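Local coordinates for 5-dehydro-2-deoxygluconokinase (Bacillus halodurans C-125, PDB 2QCV), which phosphorylates 5-dehydro-2-deoxy-D-gluconate with ATP, giving 6-phospho-5-dehydro-2-deoxy-D-gluconate in the breakdown of myo-inositol, at the interface of chains A and B. Coordinates in Å, arbitrary orientation; residue numbers count along the deposited sequence, not the author numbering. Chains: chain A/B, Putative 5-dehydro-2-deoxygluconokinase.

Contact 1: the interface of chains A and B. Residues chain A 24, 33, 39, 101, 103, 115, 117; chain B 24, 41, 72, 101, 103.
A:Leu101 and B:Leu101 meet tip to tip where the two-fold axis runs between the chains, their CD1 methyls a tight 3.2 Å apart. The CD1 of B:Leu101 also lies over one face of the A:Tyr117 ring, toward its rim and 3.6 Å from CZ. Beside it, two symmetric pairs meet tip to tip: A:Leu24 CD1 reaches the rim of B:Phe103 in the plane of the ring, 3.7 Å from CZ, and B:Leu24 does the same to A:Phe103. Each Leu24 CD1 also lies over the rim of one face of the Phe103 in its own chain, and A:Phe103 is thereby held from its own side as well as from across.

The other face of A:Phe103 takes B:His72. CG of this histidine stands anti to its carbonyl carbon (chi1 -75°), and the imidazole comes in edge-on with NE2 over the centre of the phenyl ring, 3.6 Å from CE2; the planes are at 89°. A:Leu115 CD2 caps a face of the same imidazole, 3.7 Å from its CD2, while the selenium of A:Met33, a selenomethionine, touches CE1 at 3.8 Å. The imidazole is thus packed on a face and at its tip, which should restrict its turning.

Farther out, the aliphatic part of B:Lys41 passes the edge of A:Phe39, CD lying 3.9 Å from CE2. A bend at chi3 (72°) directs the terminal amine NZ to the backbone O of A:Met33, a 2.9 Å hydrogen bond at the rim. The patch packs the lid-like strands of one subunit against those of the other, with helix 71-82 joining in, and probably helps hold a dimer together.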
# COMPACT_ATOMS: atom_id res chain seq x y z
N LEU A 24 -4.82 -23.47 -13.28
CA LEU A 24 -5.80 -24.41 -12.74
C LEU A 24 -6.88 -24.53 -13.82
O LEU A 24 -7.73 -23.68 -13.98
CB LEU A 24 -6.31 -23.92 -11.40
CG LEU A 24 -5.21 -24.03 -10.30
CD1 LEU A 24 -5.42 -23.10 -9.12
CD2 LEU A 24 -5.10 -25.45 -9.84
N MSE A 33 -17.64 -21.53 -14.90
CA MSE A 33 -16.71 -22.01 -13.90
C MSE A 33 -17.41 -22.28 -12.57
O MSE A 33 -16.97 -23.13 -11.80
CB MSE A 33 -15.57 -21.01 -13.69
CG MSE A 33 -14.61 -21.40 -12.58
SE MSE A 33 -13.33 -19.99 -12.20
CE MSE A 33 -12.69 -19.85 -13.96
N PHE A 39 -10.24 -28.98 -10.82
CA PHE A 39 -9.24 -28.24 -11.60
C PHE A 39 -7.94 -29.02 -11.60
O PHE A 39 -7.56 -29.57 -10.56
CB PHE A 39 -8.97 -26.86 -10.97
CG PHE A 39 -10.15 -25.93 -11.03
CD1 PHE A 39 -10.37 -25.12 -12.13
CD2 PHE A 39 -11.05 -25.89 -9.99
CE1 PHE A 39 -11.46 -24.27 -12.19
CE2 PHE A 39 -12.15 -25.05 -10.03
CZ PHE A 39 -12.37 -24.24 -11.14
N LEU A 101 -2.03 -17.14 -10.08
CA LEU A 101 -2.93 -18.26 -10.37
C LEU A 101 -3.85 -17.87 -11.49
O LEU A 101 -4.42 -16.76 -11.50
CB LEU A 101 -3.83 -18.61 -9.16
CG LEU A 101 -3.17 -19.01 -7.85
CD1 LEU A 101 -4.21 -19.18 -6.71
CD2 LEU A 101 -2.37 -20.29 -8.04
N PHE A 103 -7.26 -19.43 -13.07
CA PHE A 103 -8.33 -20.42 -13.17
C PHE A 103 -8.99 -20.26 -14.53
O PHE A 103 -9.38 -19.14 -14.91
CB PHE A 103 -9.40 -20.19 -12.11
CG PHE A 103 -8.94 -20.43 -10.71
CD1 PHE A 103 -8.25 -19.45 -10.01
CD2 PHE A 103 -9.26 -21.63 -10.08
CE1 PHE A 103 -7.85 -19.70 -8.69
CE2 PHE A 103 -8.88 -21.86 -8.76
CZ PHE A 103 -8.17 -20.92 -8.09
N LEU A 115 -9.88 -16.37 -14.62
CA LEU A 115 -9.99 -15.62 -13.37
C LEU A 115 -8.57 -15.61 -12.80
O LEU A 115 -8.03 -16.66 -12.45
CB LEU A 115 -11.01 -16.32 -12.44
CG LEU A 115 -11.25 -15.73 -11.04
CD1 LEU A 115 -11.42 -14.22 -11.11
CD2 LEU A 115 -12.43 -16.39 -10.41
N TYR A 117 -5.37 -14.41 -10.30
CA TYR A 117 -4.84 -13.90 -9.04
C TYR A 117 -3.45 -13.34 -9.40
O TYR A 117 -2.54 -14.11 -9.69
CB TYR A 117 -4.74 -15.04 -8.02
CG TYR A 117 -6.10 -15.35 -7.42
CD1 TYR A 117 -7.12 -15.90 -8.19
CD2 TYR A 117 -6.35 -15.07 -6.09
CE1 TYR A 117 -8.36 -16.17 -7.63
CE2 TYR A 117 -7.59 -15.33 -5.51
CZ TYR A 117 -8.59 -15.88 -6.29
OH TYR A 117 -9.81 -16.12 -5.71
N LEU B 24 -9.63 -25.57 -1.98
CA LEU B 24 -9.19 -26.42 -3.08
C LEU B 24 -8.50 -27.60 -2.42
O LEU B 24 -7.37 -27.53 -1.96
CB LEU B 24 -8.30 -25.63 -4.03
CG LEU B 24 -9.12 -24.58 -4.84
CD1 LEU B 24 -8.29 -23.42 -5.36
CD2 LEU B 24 -9.86 -25.26 -5.94
N LYS B 41 -13.04 -28.22 -5.69
CA LYS B 41 -13.53 -26.92 -5.24
C LYS B 41 -14.70 -27.05 -4.26
O LYS B 41 -15.74 -27.65 -4.58
CB LYS B 41 -14.01 -26.13 -6.45
CG LYS B 41 -14.36 -24.70 -6.19
CD LYS B 41 -14.87 -24.01 -7.42
CE LYS B 41 -16.26 -24.47 -7.78
NZ LYS B 41 -16.79 -23.80 -8.99
N HIS B 72 -15.99 -17.33 -8.54
CA HIS B 72 -15.83 -17.92 -7.22
C HIS B 72 -16.89 -17.36 -6.24
O HIS B 72 -17.51 -18.12 -5.50
CB HIS B 72 -14.41 -17.70 -6.70
CG HIS B 72 -13.39 -18.57 -7.35
ND1 HIS B 72 -13.70 -19.74 -8.00
CD2 HIS B 72 -12.04 -18.48 -7.38
CE1 HIS B 72 -12.60 -20.31 -8.46
NE2 HIS B 72 -11.57 -19.57 -8.07
N LEU B 101 -8.37 -18.12 -0.90
CA LEU B 101 -8.20 -19.50 -1.39
C LEU B 101 -7.39 -20.28 -0.38
O LEU B 101 -6.36 -19.80 0.12
CB LEU B 101 -7.42 -19.55 -2.72
CG LEU B 101 -7.98 -18.81 -3.93
CD1 LEU B 101 -7.00 -18.85 -5.13
CD2 LEU B 101 -9.33 -19.40 -4.31
N PHE B 103 -5.51 -23.88 -0.41
CA PHE B 103 -5.11 -25.15 -1.01
C PHE B 103 -4.68 -26.08 0.10
O PHE B 103 -3.84 -25.71 0.94
CB PHE B 103 -3.92 -24.97 -1.94
CG PHE B 103 -4.21 -24.17 -3.18
CD1 PHE B 103 -4.20 -22.78 -3.14
CD2 PHE B 103 -4.44 -24.83 -4.39
CE1 PHE B 103 -4.46 -22.06 -4.31
CE2 PHE B 103 -4.67 -24.10 -5.55
CZ PHE B 103 -4.71 -22.75 -5.51

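Contact 2: the interface of chains A and B. Residues chain A 70-72, 98-99, 101; chain B 33, 103, 115, 117.
B:Tyr117 has CG anti to its carbonyl carbon (chi1 -78°), which sends its ring between A:Leu101 and A:Lys98, and B:Leu115, with CG anti to the backbone N (chi1 178°), extends its methyls to A:Asp70 and A:His72. In this PfkB-family kinase, strand 111-117 of one subunit here meets residues 98-99, the start of strand 101-106 and the start of helix 71-82 of the other.

A:Leu101 CD1 sits over one face of the tyrosine ring; on the opposite face lies the start of the A:Lys98 chain, CB being 3.5 Å from CE2. The phenol OH donates a 2.7 Å hydrogen bond to the backbone O of A:Thr99, which lies at the ring's edge in plane; the angle at that oxygen is 128°, with the donor slightly tilted from the carbonyl plane. A water 3.0 Å from the same OH is shared with the A:Asp70 carboxylate (OD2, 2.6 Å) and with N and OG1 of A:Thr99. A phenylalanine in place of B:Tyr117 would probably keep the ring sandwiched but leave the A:Thr99 carbonyl without its donor and the water without one anchor.

B:Leu115 CD1 lies 3.4 Å from A:Asp70 OD2 and 3.7 Å from A:Lys98 NZ, the lysine chain running antiparallel past the leucine. Its CD2 and B:Phe103 hold the A:His72 imidazole as their twins do with the chains exchanged. Beside the histidine, B:Met33, a selenomethionine, crosses A:Gln71 at about a right angle, with their CB atoms 3.8 Å apart.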
# COMPACT_ATOMS: atom_id res chain seq x y z
N ASP A 70 7.11 -21.93 -1.49
CA ASP A 70 6.01 -22.81 -1.10
C ASP A 70 5.83 -23.93 -2.10
O ASP A 70 6.62 -24.08 -3.05
CB ASP A 70 4.72 -22.00 -0.89
CG ASP A 70 4.16 -21.37 -2.16
OD1 ASP A 70 4.35 -21.85 -3.29
OD2 ASP A 70 3.48 -20.34 -2.02
N GLN A 71 4.79 -24.74 -1.90
CA GLN A 71 4.55 -25.91 -2.76
C GLN A 71 4.26 -25.57 -4.20
O GLN A 71 4.55 -26.35 -5.10
CB GLN A 71 3.42 -26.78 -2.23
CG GLN A 71 3.69 -27.32 -0.82
CD GLN A 71 3.14 -26.46 0.28
OE1 GLN A 71 3.17 -25.24 0.20
NE2 GLN A 71 2.65 -27.11 1.36
N HIS A 72 3.68 -24.40 -4.46
CA HIS A 72 3.46 -24.04 -5.84
C HIS A 72 4.79 -23.66 -6.53
O HIS A 72 5.06 -24.11 -7.64
CB HIS A 72 2.44 -22.91 -5.94
CG HIS A 72 1.03 -23.34 -5.70
ND1 HIS A 72 0.62 -24.65 -5.82
CD2 HIS A 72 -0.08 -22.62 -5.42
CE1 HIS A 72 -0.68 -24.72 -5.56
NE2 HIS A 72 -1.13 -23.50 -5.34
N LYS A 98 3.03 -14.74 -3.02
CA LYS A 98 2.39 -15.93 -3.58
C LYS A 98 2.58 -16.02 -5.08
O LYS A 98 2.80 -15.02 -5.76
CB LYS A 98 0.87 -15.86 -3.30
CG LYS A 98 0.51 -15.71 -1.86
CD LYS A 98 0.80 -16.93 -1.07
CE LYS A 98 0.51 -16.65 0.42
NZ LYS A 98 0.70 -17.85 1.20
N THR A 99 2.45 -17.24 -5.60
CA THR A 99 2.46 -17.51 -7.02
C THR A 99 1.19 -17.01 -7.68
O THR A 99 0.09 -17.19 -7.15
CB THR A 99 2.58 -19.05 -7.27
OG1 THR A 99 3.62 -19.61 -6.45
CG2 THR A 99 2.82 -19.38 -8.77
N LEU A 101 -2.03 -17.14 -10.08
CA LEU A 101 -2.93 -18.26 -10.37
C LEU A 101 -3.85 -17.87 -11.49
O LEU A 101 -4.42 -16.76 -11.50
CB LEU A 101 -3.83 -18.61 -9.16
CG LEU A 101 -3.17 -19.01 -7.85
CD1 LEU A 101 -4.21 -19.18 -6.71
CD2 LEU A 101 -2.37 -20.29 -8.04
N MSE B 33 2.02 -31.47 -1.59
CA MSE B 33 1.14 -30.81 -2.54
C MSE B 33 1.81 -30.65 -3.91
O MSE B 33 1.12 -30.60 -4.92
CB MSE B 33 0.70 -29.44 -2.01
CG MSE B 33 -0.15 -28.65 -3.00
SE MSE B 33 -0.47 -26.83 -2.38
CE MSE B 33 -1.23 -27.35 -0.73
N PHE B 103 -5.51 -23.88 -0.41
CA PHE B 103 -5.11 -25.15 -1.01
C PHE B 103 -4.68 -26.08 0.10
O PHE B 103 -3.84 -25.71 0.94
CB PHE B 103 -3.92 -24.97 -1.94
CG PHE B 103 -4.21 -24.17 -3.18
CD1 PHE B 103 -4.20 -22.78 -3.14
CD2 PHE B 103 -4.44 -24.83 -4.39
CE1 PHE B 103 -4.46 -22.06 -4.31
CE2 PHE B 103 -4.67 -24.10 -5.55
CZ PHE B 103 -4.71 -22.75 -5.51
N LEU B 115 -1.99 -23.90 2.08
CA LEU B 115 -1.33 -22.78 1.41
C LEU B 115 -2.45 -21.76 1.16
O LEU B 115 -3.38 -22.04 0.41
CB LEU B 115 -0.67 -23.28 0.11
CG LEU B 115 0.05 -22.26 -0.78
CD1 LEU B 115 0.94 -21.33 0.04
CD2 LEU B 115 0.82 -22.96 -1.84
N TYR B 117 -4.19 -18.03 0.20
CA TYR B 117 -4.20 -16.75 -0.50
C TYR B 117 -5.16 -15.86 0.31
O TYR B 117 -6.36 -16.09 0.29
CB TYR B 117 -4.69 -16.95 -1.94
CG TYR B 117 -3.59 -17.52 -2.82
CD1 TYR B 117 -3.11 -18.82 -2.62
CD2 TYR B 117 -3.03 -16.75 -3.82
CE1 TYR B 117 -2.10 -19.32 -3.43
CE2 TYR B 117 -2.01 -17.25 -4.63
CZ TYR B 117 -1.56 -18.53 -4.42
OH TYR B 117 -0.55 -19.00 -5.22
O HOH W 1 2.14 -19.69 -4.17

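The C-alpha centres of contact 1 and contact 2 lie about 11 Å apart, and A:Leu101 and B:Phe103 belong to both, making them neighbouring parts of one continuous interface. Strands 101-106 and 111-117 and helix 71-82 supply residues to each. Because the interface is two-fold symmetric, the water-bridged arrangement of contact 2 recurs with the chains exchanged, on the other side of the leucine pair of contact 1. An apolar centre flanked by polar anchors would probably help set the register of the two subunits. The deposited assembly has four copies; the structure alone does not show which oligomer forms in solution.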